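Local coordinates for protein particle-associated glycoside hydrolase (Acinetobacter phage Fri1, PDB 6C72) that probably degrades the capsular polysaccharide of Acinetobacter baumannii as a trimeric phage tailspike depolymerase, helping the virus reach and enter its host, at residues A[379-391]-A[410-422]. Residues are numbered along the deposited sequence; the frame is centred on the assembly and turned at random.
Sequences FDTLAFSTTTTGY and GFSYNTLVTGDFL
F384 and S385 pair in parallel with S412 and Y413: Y413 N donates to F384 O (2.9 Å) and T386 N to Y413 O (3.1 Å, 167° at the hydrogen), while a weak bond from A383 N to F411 O precedes them. Y413 O is gripped twice, since T415 OG1 also donates to it from the opposite face of the carbonyl plane. Where the strands end, the amide of N414 takes over. With N414 CG anti to the backbone N (chi1 -163°), N414 ND2 reaches both T386 O and T389 OG1 at 3.0 Å, each somewhat out of the amide plane. A water joins OD1 of the same amide to T389 OG1. The T386 and T415 side chains run roughly perpendicular, their OG1 atoms 3.0 Å apart; a second water links T386 OG1 to Y391 O. Parallel pairing of strands a turn apart is consistent with the right-handed beta-helix of phage tailspikes, and here a short pair outside the main run of strands joins what are probably neighbouring coils. On the S385 side of the pair, L382 CD1 rests on Y413 CB (3.6 Å) and its CD2 on the G410 carbonyl. F384 points the other way, where F411 CZ meets the rim of the F384 ring, the two rings being oblique to each other, planes at 45°. F421, sent by the turn at 418-421, approaches F384 from the opposite direction, CZ to CZ at 4.1 Å, and I361 and I393 also pack on the F384 side chain. Farther along, L416 CD1 touches G390 CA.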
loop_
_atom_site.group_PDB
_atom_site.type_symbol
_atom_site.label_atom_id
_atom_site.label_comp_id
_atom_site.label_asym_id
_atom_site.label_seq_id
_atom_site.Cartn_x
_atom_site.Cartn_y
_atom_site.Cartn_z
ATOM N N PHE A 379 11.587 -12.575 11.943
ATOM C CA PHE A 379 12.991 -12.923 11.751
ATOM C C PHE A 379 13.395 -13.978 12.776
ATOM O O PHE A 379 13.250 -13.753 13.984
ATOM C CB PHE A 379 13.871 -11.676 11.873
ATOM C CG PHE A 379 13.648 -10.671 10.779
ATOM C CD1 PHE A 379 14.382 -10.735 9.598
ATOM C CD2 PHE A 379 12.703 -9.669 10.922
ATOM C CE1 PHE A 379 14.180 -9.811 8.563
ATOM C CE2 PHE A 379 12.500 -8.738 9.905
ATOM C CZ PHE A 379 13.240 -8.819 8.716
ATOM N N ASP A 380 13.871 -15.138 12.298
ATOM C CA ASP A 380 14.410 -16.161 13.193
ATOM C C ASP A 380 15.796 -15.807 13.715
ATOM O O ASP A 380 16.205 -16.321 14.762
ATOM C CB ASP A 380 14.482 -17.524 12.492
ATOM C CG ASP A 380 13.156 -18.244 12.475
ATOM O OD1 ASP A 380 12.165 -17.688 12.985
ATOM O OD2 ASP A 380 13.095 -19.361 11.918
ATOM N N THR A 381 16.535 -14.972 12.992
ATOM C CA THR A 381 17.896 -14.618 13.367
ATOM C C THR A 381 18.086 -13.130 13.087
ATOM O O THR A 381 17.099 -12.387 13.097
ATOM C CB THR A 381 18.898 -15.513 12.606
ATOM O OG1 THR A 381 20.238 -15.250 13.031
ATOM C CG2 THR A 381 18.782 -15.335 11.087
ATOM N N LEU A 382 19.321 -12.692 12.826
ATOM C CA LEU A 382 19.598 -11.296 12.488
ATOM C C LEU A 382 18.645 -10.797 11.415
ATOM O O LEU A 382 18.388 -11.485 10.419
ATOM C CB LEU A 382 21.026 -11.140 11.961
ATOM C CG LEU A 382 22.221 -11.616 12.778
ATOM C CD1 LEU A 382 23.458 -11.498 11.914
ATOM C CD2 LEU A 382 22.375 -10.823 14.073
ATOM N N ALA A 383 18.134 -9.583 11.602
ATOM C CA ALA A 383 17.328 -8.995 10.540
ATOM C C ALA A 383 18.189 -8.595 9.342
ATOM O O ALA A 383 17.783 -8.802 8.194
ATOM C CB ALA A 383 16.542 -7.791 11.064
ATOM N N PHE A 384 19.383 -8.042 9.582
ATOM C CA PHE A 384 20.256 -7.542 8.520
ATOM C C PHE A 384 21.651 -8.109 8.690
ATOM O O PHE A 384 22.201 -8.085 9.796
ATOM C CB PHE A 384 20.346 -6.013 8.524
ATOM C CG PHE A 384 19.064 -5.341 8.192
ATOM C CD1 PHE A 384 18.710 -5.117 6.870
ATOM C CD2 PHE A 384 18.192 -4.961 9.202
ATOM C CE1 PHE A 384 17.516 -4.499 6.553
ATOM C CE2 PHE A 384 16.994 -4.355 8.900
ATOM C CZ PHE A 384 16.651 -4.120 7.575
ATOM N N SER A 385 22.238 -8.578 7.592
ATOM C CA SER A 385 23.624 -9.041 7.588
ATOM C C SER A 385 24.302 -8.410 6.374
ATOM O O SER A 385 24.090 -8.839 5.236
ATOM C CB SER A 385 23.693 -10.567 7.554
ATOM O OG SER A 385 25.012 -11.025 7.781
ATOM N N THR A 386 25.090 -7.371 6.615
ATOM C CA THR A 386 25.776 -6.650 5.553
ATOM C C THR A 386 27.167 -7.242 5.370
ATOM O O THR A 386 28.049 -7.042 6.209
ATOM C CB THR A 386 25.848 -5.162 5.881
ATOM O OG1 THR A 386 24.525 -4.659 6.079
ATOM C CG2 THR A 386 26.494 -4.388 4.747
ATOM N N THR A 387 27.382 -7.928 4.250
ATOM C CA THR A 387 28.692 -8.525 4.020
ATOM C C THR A 387 29.742 -7.450 3.749
ATOM O O THR A 387 30.840 -7.486 4.317
ATOM C CB THR A 387 28.616 -9.505 2.844
ATOM O OG1 THR A 387 27.525 -10.407 3.038
ATOM C CG2 THR A 387 29.894 -10.316 2.725
ATOM N N THR A 388 29.403 -6.455 2.927
ATOM C CA THR A 388 30.371 -5.450 2.495
ATOM C C THR A 388 30.479 -4.360 3.553
ATOM O O THR A 388 29.526 -3.614 3.793
ATOM C CB THR A 388 29.975 -4.861 1.145
ATOM O OG1 THR A 388 29.671 -5.920 0.223
ATOM C CG2 THR A 388 31.120 -4.015 0.591
ATOM N N THR A 389 31.640 -4.282 4.195
ATOM C CA THR A 389 31.875 -3.281 5.224
ATOM C C THR A 389 31.805 -1.869 4.648
ATOM O O THR A 389 32.533 -1.526 3.716
ATOM C CB THR A 389 33.245 -3.527 5.865
ATOM O OG1 THR A 389 33.277 -4.843 6.441
ATOM C CG2 THR A 389 33.552 -2.462 6.945
ATOM N N GLY A 390 30.958 -1.036 5.239
ATOM C CA GLY A 390 30.794 0.330 4.788
ATOM C C GLY A 390 29.501 0.609 4.058
ATOM O O GLY A 390 29.187 1.781 3.826
ATOM N N TYR A 391 28.758 -0.413 3.651
ATOM C CA TYR A 391 27.475 -0.160 3.018
ATOM C C TYR A 391 26.488 0.364 4.052
ATOM O O TYR A 391 26.524 -0.022 5.226
ATOM C CB TYR A 391 26.938 -1.424 2.363
ATOM C CG TYR A 391 27.591 -1.750 1.044
ATOM C CD1 TYR A 391 28.670 -1.006 0.568
ATOM C CD2 TYR A 391 27.125 -2.793 0.268
ATOM C CE1 TYR A 391 29.266 -1.309 -0.653
ATOM C CE2 TYR A 391 27.710 -3.101 -0.946
ATOM C CZ TYR A 391 28.775 -2.360 -1.398
ATOM O OH TYR A 391 29.340 -2.696 -2.595
ATOM N N GLY A 410 21.533 -10.876 17.781
ATOM C CA GLY A 410 21.768 -9.490 17.427
ATOM C C GLY A 410 20.697 -8.911 16.525
ATOM O O GLY A 410 19.858 -9.608 15.953
ATOM N N PHE A 411 20.712 -7.584 16.405
ATOM C CA PHE A 411 19.816 -6.952 15.441
ATOM C C PHE A 411 20.379 -7.050 14.030
ATOM O O PHE A 411 19.634 -7.282 13.071
ATOM C CB PHE A 411 19.560 -5.497 15.820
ATOM C CG PHE A 411 18.811 -4.715 14.776
ATOM C CD1 PHE A 411 17.433 -4.753 14.725
ATOM C CD2 PHE A 411 19.491 -3.928 13.859
ATOM C CE1 PHE A 411 16.738 -4.035 13.778
ATOM C CE2 PHE A 411 18.808 -3.206 12.902
ATOM C CZ PHE A 411 17.430 -3.259 12.855
ATOM N N SER A 412 21.687 -6.884 13.887
ATOM C CA SER A 412 22.310 -6.848 12.576
ATOM C C SER A 412 23.776 -7.198 12.737
ATOM O O SER A 412 24.317 -7.208 13.842
ATOM C CB SER A 412 22.140 -5.475 11.913
ATOM O OG SER A 412 22.737 -4.454 12.693
ATOM N N TYR A 413 24.406 -7.500 11.618
ATOM C CA TYR A 413 25.837 -7.729 11.552
ATOM C C TYR A 413 26.424 -6.723 10.575
ATOM O O TYR A 413 25.922 -6.583 9.456
ATOM C CB TYR A 413 26.141 -9.168 11.107
ATOM C CG TYR A 413 27.547 -9.348 10.587
ATOM C CD1 TYR A 413 28.640 -9.368 11.454
ATOM C CD2 TYR A 413 27.785 -9.471 9.223
ATOM C CE1 TYR A 413 29.928 -9.511 10.972
ATOM C CE2 TYR A 413 29.066 -9.615 8.728
ATOM C CZ TYR A 413 30.133 -9.638 9.601
ATOM O OH TYR A 413 31.407 -9.783 9.098
ATOM N N ASN A 414 27.450 -5.987 11.014
ATOM C CA ASN A 414 28.255 -5.164 10.108
ATOM C C ASN A 414 27.399 -4.165 9.329
ATOM O O ASN A 414 27.683 -3.856 8.172
ATOM C CB ASN A 414 29.051 -6.060 9.148
ATOM C CG ASN A 414 30.202 -5.340 8.474
ATOM O OD1 ASN A 414 30.830 -4.452 9.053
ATOM N ND2 ASN A 414 30.488 -5.727 7.229
ATOM N N THR A 415 26.326 -3.670 9.945
ATOM C CA THR A 415 25.362 -2.807 9.273
ATOM C C THR A 415 25.494 -1.363 9.760
ATOM O O THR A 415 25.818 -1.116 10.926
ATOM C CB THR A 415 23.947 -3.347 9.494
ATOM O OG1 THR A 415 23.893 -4.681 8.974
ATOM C CG2 THR A 415 22.916 -2.517 8.777
ATOM N N LEU A 416 25.278 -0.409 8.848
ATOM C CA LEU A 416 25.313 1.020 9.150
ATOM C C LEU A 416 24.037 1.661 8.627
ATOM O O LEU A 416 23.586 1.334 7.522
ATOM C CB LEU A 416 26.514 1.704 8.512
ATOM C CG LEU A 416 27.909 1.166 8.814
ATOM C CD1 LEU A 416 28.895 1.693 7.778
ATOM C CD2 LEU A 416 28.336 1.572 10.233
ATOM N N VAL A 417 23.428 2.536 9.429
ATOM C CA VAL A 417 22.233 3.256 9.014
ATOM C C VAL A 417 22.431 4.730 9.346
ATOM O O VAL A 417 23.447 5.129 9.918
ATOM C CB VAL A 417 20.939 2.708 9.666
ATOM C CG1 VAL A 417 20.818 1.196 9.473
ATOM C CG2 VAL A 417 20.828 3.090 11.148
ATOM N N THR A 418 21.449 5.542 8.986
ATOM C CA THR A 418 21.428 6.936 9.407
ATOM C C THR A 418 20.174 7.171 10.235
ATOM O O THR A 418 19.355 6.265 10.441
ATOM C CB THR A 418 21.490 7.889 8.210
ATOM O OG1 THR A 418 20.180 8.063 7.667
ATOM C CG2 THR A 418 22.405 7.346 7.134
ATOM N N GLY A 419 20.032 8.400 10.722
ATOM C CA GLY A 419 18.872 8.771 11.508
ATOM C C GLY A 419 17.571 8.751 10.746
ATOM O O GLY A 419 16.506 8.785 11.374
ATOM N N ASP A 420 17.628 8.692 9.417
ATOM C CA ASP A 420 16.423 8.585 8.613
ATOM C C ASP A 420 15.976 7.136 8.439
ATOM O O ASP A 420 15.068 6.872 7.653
ATOM C CB ASP A 420 16.635 9.277 7.266
ATOM C CG ASP A 420 16.879 10.766 7.426
ATOM O OD1 ASP A 420 16.136 11.412 8.206
ATOM O OD2 ASP A 420 17.833 11.298 6.809
ATOM N N PHE A 421 16.599 6.205 9.157
ATOM C CA PHE A 421 16.140 4.821 9.277
ATOM C C PHE A 421 15.359 4.699 10.589
ATOM O O PHE A 421 15.941 4.784 11.677
ATOM C CB PHE A 421 17.337 3.866 9.239
ATOM C CG PHE A 421 16.971 2.404 9.151
ATOM C CD1 PHE A 421 16.480 1.861 7.972
ATOM C CD2 PHE A 421 17.149 1.565 10.236
ATOM C CE1 PHE A 421 16.152 0.506 7.884
ATOM C CE2 PHE A 421 16.824 0.210 10.148
ATOM C CZ PHE A 421 16.324 -0.318 8.966
ATOM N N LEU A 422 14.042 4.522 10.487
ATOM C CA LEU A 422 13.152 4.541 11.641
ATOM C C LEU A 422 12.836 3.123 12.105
ATOM O O LEU A 422 12.368 2.294 11.318
ATOM C CB LEU A 422 11.856 5.288 11.316
ATOM C CG LEU A 422 10.794 5.320 12.425
ATOM C CD1 LEU A 422 11.356 5.951 13.699
ATOM C CD2 LEU A 422 9.566 6.080 11.970
HETATM O O HOH W 1 24.376 -1.571 5.813
HETATM O O HOH W 2 33.793 -5.045 8.949
HETATM O O HOH W 3 28.440 -1.397 6.714
#